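Local coordinates for protein alpha-galactosidase 1 (Saccharomyces cerevisiae, PDB 3LRK) that hydrolyses terminal, non-reducing alpha-D-galactose residues from alpha-D-galactosides such as galactose oligosaccharides, galactomannans and galactolipids, working as a secreted, glycosylated homotetramer, at residues A[55-67]-A[410-424]. The protein carries 1 engineered substitution. Numbering follows the deposited sequence.
Sequences RISDLGLKDMGYK and LGRNKTATGILYNAT. With NAG (2-acetamido-2-deoxy-beta-D-glucopyranose), chain C; NAG (2-acetamido-2-deoxy-beta-D-glucopyranose), chain B.
The CA atoms of Gly-60 and Ala-416 lie 5.5 Å apart and those of Met-64 and Ala-423 5.0 Å, as 410-424, leaving helix 403-410, runs past the end of helix 46-58 and the turns after it. Arg-55 holds Leu-410 O end-on and in its guanidinium plane, with NH1 and NH2 each 3.0 Å from it. A hydrogen bond from Arg-55 NE to Val-296 O also fixes the group's rotation. Leu-59 CD2 and Arg-412 NH2 lie over its opposite faces, both offset toward the rim; the two guanidinium planes are 30° apart, and Arg-55 NH1 and Arg-412 NH1, both donors, come to 3.5 Å without a bond. Leu-59 also packs its methyls on Leu-410 CD2. Gly-60, of positive phi, closes the helix in a Schellman motif; beside it Ala-416 CB and Leu-420 CD1 press on Leu-59 O, which accepts a hydrogen bond from Tyr-304 OH of helix 301-307. Leu-420 CD1 also meets Met-64 SD at 3.5 Å, the side chains crossing at about a right angle. One water donates to both Gly-60 O and Tyr-421 O.

Asp-63 gathers the other end. Its backbone oxygen accepts Thr-424 N at 3.2 Å and, more weakly, Ala-423 N. The Asp-63 CG lies anti to its carbonyl carbon (chi1 -69°), which brings the carboxylate between Thr-424 and the sugar: OD1 receives Thr-424 OG1 on its anti lone pair at 2.6 Å, and OD2 takes N2 of the first NAG nearly straight (162°). The same NAG is bonded covalently to ND2 of Asn-422, and OD1 of Asn-422 accepts Glu-425 N. The contact docks a loop of the C-terminal region against a helix-to-strand connection of the GH27 TIM barrel and forms part of the site of the N-linked glycan on Asn-422, which Ser-107 and Glu-425 also line.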
loop_
_atom_site.group_PDB
_atom_site.type_symbol
_atom_site.label_atom_id
_atom_site.label_comp_id
_atom_site.label_asym_id
_atom_site.label_seq_id
_atom_site.Cartn_x
_atom_site.Cartn_y
_atom_site.Cartn_z
ATOM N N ARG A 55 -37.283 16.441 -24.783
ATOM C CA ARG A 55 -36.212 16.715 -25.749
ATOM C C ARG A 55 -35.457 15.443 -26.138
ATOM O O ARG A 55 -35.190 15.229 -27.311
ATOM C CB ARG A 55 -35.254 17.778 -25.194
ATOM C CG ARG A 55 -34.016 18.095 -26.041
ATOM C CD ARG A 55 -34.348 18.863 -27.317
ATOM N NE ARG A 55 -33.201 19.631 -27.809
ATOM C CZ ARG A 55 -33.164 20.289 -28.970
ATOM N NH1 ARG A 55 -34.204 20.271 -29.801
ATOM N NH2 ARG A 55 -32.073 20.963 -29.305
ATOM N N ILE A 56 -35.134 14.594 -25.157
ATOM C CA ILE A 56 -34.427 13.330 -25.433
ATOM C C ILE A 56 -35.290 12.388 -26.274
ATOM O O ILE A 56 -34.792 11.711 -27.175
ATOM C CB ILE A 56 -33.924 12.651 -24.121
ATOM C CG1 ILE A 56 -32.809 13.507 -23.500
ATOM C CG2 ILE A 56 -33.429 11.218 -24.379
ATOM C CD1 ILE A 56 -32.300 13.014 -22.166
ATOM N N SER A 57 -36.584 12.355 -25.971
ATOM C CA SER A 57 -37.550 11.644 -26.802
ATOM C C SER A 57 -37.577 12.204 -28.238
ATOM O O SER A 57 -37.401 11.451 -29.208
ATOM C CB SER A 57 -38.947 11.699 -26.170
ATOM O OG SER A 57 -39.835 10.825 -26.842
ATOM N N ASP A 58 -37.781 13.518 -28.363
ATOM C CA ASP A 58 -37.965 14.158 -29.683
ATOM C C ASP A 58 -36.719 14.078 -30.568
ATOM O O ASP A 58 -36.835 13.947 -31.791
ATOM C CB ASP A 58 -38.445 15.610 -29.547
ATOM C CG ASP A 58 -39.845 15.720 -28.970
ATOM O OD1 ASP A 58 -40.616 14.731 -29.021
ATOM O OD2 ASP A 58 -40.182 16.813 -28.461
ATOM N N LEU A 59 -35.534 14.123 -29.953
ATOM C CA LEU A 59 -34.273 13.940 -30.692
ATOM C C LEU A 59 -34.033 12.495 -31.139
ATOM O O LEU A 59 -33.058 12.213 -31.836
ATOM C CB LEU A 59 -33.065 14.465 -29.892
ATOM C CG LEU A 59 -33.023 15.964 -29.555
ATOM C CD1 LEU A 59 -31.818 16.282 -28.664
ATOM C CD2 LEU A 59 -33.034 16.860 -30.811
ATOM N N GLY A 60 -34.917 11.585 -30.737
ATOM C CA GLY A 60 -34.810 10.177 -31.128
ATOM C C GLY A 60 -33.736 9.450 -30.336
ATOM O O GLY A 60 -33.375 8.324 -30.661
ATOM N N LEU A 61 -33.219 10.111 -29.300
ATOM C CA LEU A 61 -32.182 9.528 -28.444
ATOM C C LEU A 61 -32.750 8.480 -27.492
ATOM O O LEU A 61 -32.100 7.464 -27.222
ATOM C CB LEU A 61 -31.422 10.622 -27.690
ATOM C CG LEU A 61 -30.467 11.460 -28.555
ATOM C CD1 LEU A 61 -29.803 12.543 -27.730
ATOM C CD2 LEU A 61 -29.413 10.582 -29.245
ATOM N N LYS A 62 -33.974 8.715 -27.014
ATOM C CA LYS A 62 -34.695 7.727 -26.201
ATOM C C LYS A 62 -34.787 6.379 -26.922
ATOM O O LYS A 62 -34.458 5.334 -26.352
ATOM C CB LYS A 62 -36.095 8.230 -25.839
ATOM C CG LYS A 62 -36.934 7.238 -25.008
ATOM C CD LYS A 62 -38.399 7.692 -24.890
ATOM C CE LYS A 62 -39.213 7.309 -26.130
ATOM N NZ LYS A 62 -40.566 7.934 -26.127
ATOM N N ASP A 63 -35.216 6.406 -28.183
ATOM C CA ASP A 63 -35.392 5.163 -28.932
ATOM C C ASP A 63 -34.083 4.549 -29.439
ATOM O O ASP A 63 -34.096 3.469 -30.049
ATOM C CB ASP A 63 -36.422 5.339 -30.053
ATOM C CG ASP A 63 -37.830 5.521 -29.520
ATOM O OD1 ASP A 63 -38.327 4.612 -28.829
ATOM O OD2 ASP A 63 -38.451 6.570 -29.795
ATOM N N MET A 64 -32.960 5.219 -29.173
ATOM C CA MET A 64 -31.635 4.619 -29.385
ATOM C C MET A 64 -31.185 3.831 -28.150
ATOM O O MET A 64 -30.227 3.058 -28.207
ATOM C CB MET A 64 -30.582 5.669 -29.752
ATOM C CG MET A 64 -30.858 6.425 -31.047
ATOM S SD MET A 64 -29.385 7.140 -31.805
ATOM C CE MET A 64 -28.568 5.651 -32.394
ATOM N N GLY A 65 -31.886 4.038 -27.040
ATOM C CA GLY A 65 -31.634 3.281 -25.827
ATOM C C GLY A 65 -31.387 4.157 -24.618
ATOM O O GLY A 65 -31.338 3.646 -23.503
ATOM N N TYR A 66 -31.242 5.466 -24.833
ATOM C CA TYR A 66 -31.029 6.426 -23.729
ATOM C C TYR A 66 -32.323 6.643 -22.942
ATOM O O TYR A 66 -33.016 7.661 -23.102
ATOM C CB TYR A 66 -30.500 7.766 -24.241
ATOM C CG TYR A 66 -29.138 7.740 -24.912
ATOM C CD1 TYR A 66 -27.952 7.794 -24.162
ATOM C CD2 TYR A 66 -29.029 7.697 -26.304
ATOM C CE1 TYR A 66 -26.684 7.798 -24.799
ATOM C CE2 TYR A 66 -27.775 7.693 -26.940
ATOM C CZ TYR A 66 -26.615 7.746 -26.187
ATOM O OH TYR A 66 -25.395 7.760 -26.835
ATOM N N LYS A 67 -32.637 5.685 -22.080
ATOM C CA LYS A 67 -33.977 5.591 -21.492
ATOM C C LYS A 67 -34.090 5.905 -20.007
ATOM O O LYS A 67 -35.192 6.146 -19.513
ATOM C CB LYS A 67 -34.598 4.223 -21.807
ATOM C CG LYS A 67 -35.161 4.175 -23.233
ATOM C CD LYS A 67 -35.771 2.834 -23.580
ATOM C CE LYS A 67 -36.376 2.878 -24.968
ATOM N NZ LYS A 67 -37.137 1.616 -25.260
ATOM N N LEU A 410 -31.711 19.545 -34.252
ATOM C CA LEU A 410 -31.651 20.293 -32.990
ATOM C C LEU A 410 -32.461 21.588 -33.007
ATOM O O LEU A 410 -32.996 21.997 -31.976
ATOM C CB LEU A 410 -30.206 20.601 -32.600
ATOM C CG LEU A 410 -29.339 19.411 -32.180
ATOM C CD1 LEU A 410 -27.879 19.804 -32.271
ATOM C CD2 LEU A 410 -29.704 18.893 -30.787
ATOM N N GLY A 411 -32.533 22.227 -34.176
ATOM C CA GLY A 411 -33.294 23.473 -34.347
ATOM C C GLY A 411 -34.773 23.255 -34.621
ATOM O O GLY A 411 -35.505 24.213 -34.911
ATOM N N ARG A 412 -35.202 21.994 -34.524
ATOM C CA ARG A 412 -36.592 21.563 -34.742
ATOM C C ARG A 412 -37.114 21.858 -36.156
ATOM O O ARG A 412 -38.307 22.091 -36.356
ATOM C CB ARG A 412 -37.536 22.135 -33.671
ATOM C CG ARG A 412 -37.080 21.904 -32.238
ATOM C CD ARG A 412 -37.834 22.805 -31.277
ATOM N NE ARG A 412 -36.950 23.362 -30.253
ATOM C CZ ARG A 412 -36.691 22.790 -29.081
ATOM N NH1 ARG A 412 -37.251 21.629 -28.756
ATOM N NH2 ARG A 412 -35.868 23.385 -28.228
ATOM N N ASN A 413 -36.213 21.837 -37.132
ATOM C CA ASN A 413 -36.589 22.005 -38.529
ATOM C C ASN A 413 -36.677 20.666 -39.267
ATOM O O ASN A 413 -37.364 20.554 -40.289
ATOM C CB ASN A 413 -35.633 22.982 -39.227
ATOM C CG ASN A 413 -35.845 24.428 -38.773
ATOM O OD1 ASN A 413 -36.946 24.980 -38.890
ATOM N ND2 ASN A 413 -34.785 25.048 -38.257
ATOM N N LYS A 414 -35.981 19.663 -38.728
ATOM C CA LYS A 414 -36.024 18.286 -39.225
ATOM C C LYS A 414 -36.330 17.311 -38.090
ATOM O O LYS A 414 -35.952 17.552 -36.944
ATOM C CB LYS A 414 -34.695 17.902 -39.877
ATOM C CG LYS A 414 -34.598 18.273 -41.344
ATOM C CD LYS A 414 -33.462 17.543 -42.041
ATOM C CE LYS A 414 -33.456 17.866 -43.530
ATOM N NZ LYS A 414 -32.441 17.066 -44.275
ATOM N N THR A 415 -37.018 16.217 -38.415
ATOM C CA THR A 415 -37.302 15.161 -37.441
ATOM C C THR A 415 -36.186 14.121 -37.452
ATOM O O THR A 415 -35.584 13.856 -38.498
ATOM C CB THR A 415 -38.645 14.438 -37.718
ATOM O OG1 THR A 415 -38.605 13.827 -39.017
ATOM C CG2 THR A 415 -39.819 15.414 -37.635
ATOM N N ALA A 416 -35.919 13.537 -36.285
ATOM C CA ALA A 416 -34.917 12.475 -36.159
ATOM C C ALA A 416 -35.430 11.139 -36.694
ATOM O O ALA A 416 -34.634 10.269 -37.060
ATOM C CB ALA A 416 -34.463 12.336 -34.718
ATOM N N THR A 417 -36.754 10.985 -36.735
ATOM C CA THR A 417 -37.399 9.774 -37.258
ATOM C C THR A 417 -36.940 9.497 -38.693
ATOM O O THR A 417 -36.947 10.396 -39.538
ATOM C CB THR A 417 -38.944 9.889 -37.201
ATOM O OG1 THR A 417 -39.345 10.344 -35.901
ATOM C CG2 THR A 417 -39.612 8.548 -37.490
ATOM N N GLY A 418 -36.521 8.259 -38.952
ATOM C CA GLY A 418 -36.002 7.873 -40.265
ATOM C C GLY A 418 -34.548 8.251 -40.517
ATOM O O GLY A 418 -33.974 7.869 -41.545
ATOM N N ILE A 419 -33.955 9.004 -39.587
ATOM C CA ILE A 419 -32.545 9.400 -39.674
ATOM C C ILE A 419 -31.713 8.629 -38.637
ATOM O O ILE A 419 -30.795 7.889 -39.006
ATOM C CB ILE A 419 -32.355 10.940 -39.536
ATOM C CG1 ILE A 419 -33.087 11.673 -40.674
ATOM C CG2 ILE A 419 -30.858 11.309 -39.516
ATOM C CD1 ILE A 419 -33.110 13.180 -40.552
ATOM N N LEU A 420 -32.046 8.790 -37.354
ATOM C CA LEU A 420 -31.439 7.969 -36.297
ATOM C C LEU A 420 -32.008 6.556 -36.309
ATOM O O LEU A 420 -33.190 6.356 -36.599
ATOM C CB LEU A 420 -31.622 8.585 -34.905
ATOM C CG LEU A 420 -31.214 10.020 -34.543
ATOM C CD1 LEU A 420 -30.874 10.087 -33.052
ATOM C CD2 LEU A 420 -30.066 10.579 -35.364
ATOM N N TYR A 421 -31.154 5.580 -36.002
ATOM C CA TYR A 421 -31.573 4.197 -35.811
ATOM C C TYR A 421 -32.556 4.086 -34.644
ATOM O O TYR A 421 -32.351 4.709 -33.598
ATOM C CB TYR A 421 -30.350 3.321 -35.552
ATOM C CG TYR A 421 -30.634 1.843 -35.477
ATOM C CD1 TYR A 421 -30.686 1.065 -36.635
ATOM C CD2 TYR A 421 -30.832 1.216 -34.247
ATOM C CE1 TYR A 421 -30.938 -0.301 -36.567
ATOM C CE2 TYR A 421 -31.084 -0.141 -34.167
ATOM C CZ TYR A 421 -31.134 -0.893 -35.332
ATOM O OH TYR A 421 -31.388 -2.234 -35.253
ATOM N N ASN A 422 -33.615 3.302 -34.837
ATOM C CA ASN A 422 -34.643 3.082 -33.815
ATOM C C ASN A 422 -34.472 1.689 -33.201
ATOM O O ASN A 422 -34.916 0.684 -33.763
ATOM C CB ASN A 422 -36.056 3.294 -34.401
ATOM C CG ASN A 422 -37.152 3.392 -33.326
ATOM O OD1 ASN A 422 -37.007 2.872 -32.221
ATOM N ND2 ASN A 422 -38.263 4.067 -33.672
ATOM N N ALA A 423 -33.799 1.643 -32.050
ATOM C CA ALA A 423 -33.519 0.388 -31.351
ATOM C C ALA A 423 -34.764 -0.188 -30.670
ATOM O O ALA A 423 -34.843 -1.395 -30.427
ATOM C CB ALA A 423 -32.389 0.579 -30.330
ATOM N N THR A 424 -35.727 0.676 -30.357
ATOM C CA THR A 424 -37.003 0.226 -29.791
ATOM C C THR A 424 -37.765 -0.599 -30.829
ATOM O O THR A 424 -38.390 -1.606 -30.500
ATOM C CB THR A 424 -37.883 1.413 -29.332
ATOM O OG1 THR A 424 -37.131 2.275 -28.468
ATOM C CG2 THR A 424 -39.117 0.925 -28.585
HETATM C C1 NAG C . -39.305 4.123 -32.663
HETATM C C2 NAG C . -40.078 5.446 -32.704
HETATM C C3 NAG C . -41.220 5.518 -31.685
HETATM C C4 NAG C . -42.022 4.225 -31.492
HETATM C C5 NAG C . -41.237 2.946 -31.834
HETATM C C6 NAG C . -42.202 1.866 -32.310
HETATM C C7 NAG C . -38.765 7.345 -33.467
HETATM C C8 NAG C . -38.154 8.652 -33.063
HETATM N N2 NAG C . -39.189 6.566 -32.478
HETATM O O3 NAG C . -42.107 6.553 -32.062
HETATM O O4 NAG C . -42.407 4.159 -30.125
HETATM O O5 NAG C . -40.254 3.099 -32.850
HETATM O O6 NAG C . -41.624 0.603 -32.085
HETATM O O7 NAG C . -38.854 7.034 -34.653
HETATM C C1 NAG B . -43.838 4.231 -29.901
HETATM C C2 NAG B . -44.139 3.577 -28.541
HETATM C C3 NAG B . -45.584 3.804 -28.082
HETATM C C4 NAG B . -45.948 5.285 -28.192
HETATM C C5 NAG B . -45.704 5.757 -29.632
HETATM C C6 NAG B . -46.086 7.225 -29.842
HETATM C C7 NAG B . -42.952 1.578 -27.736
HETATM C C8 NAG B . -42.833 0.084 -27.837
HETATM N N2 NAG B . -43.828 2.155 -28.570
HETATM O O3 NAG B . -45.752 3.372 -26.748
HETATM O O4 NAG B . -47.279 5.512 -27.766
HETATM O O5 NAG B . -44.334 5.565 -29.966
HETATM O O6 NAG B . -45.318 8.074 -29.010
HETATM O O7 NAG B . -42.259 2.193 -26.916
HETATM O O HOH W 1 -34.271 6.603 -32.526
#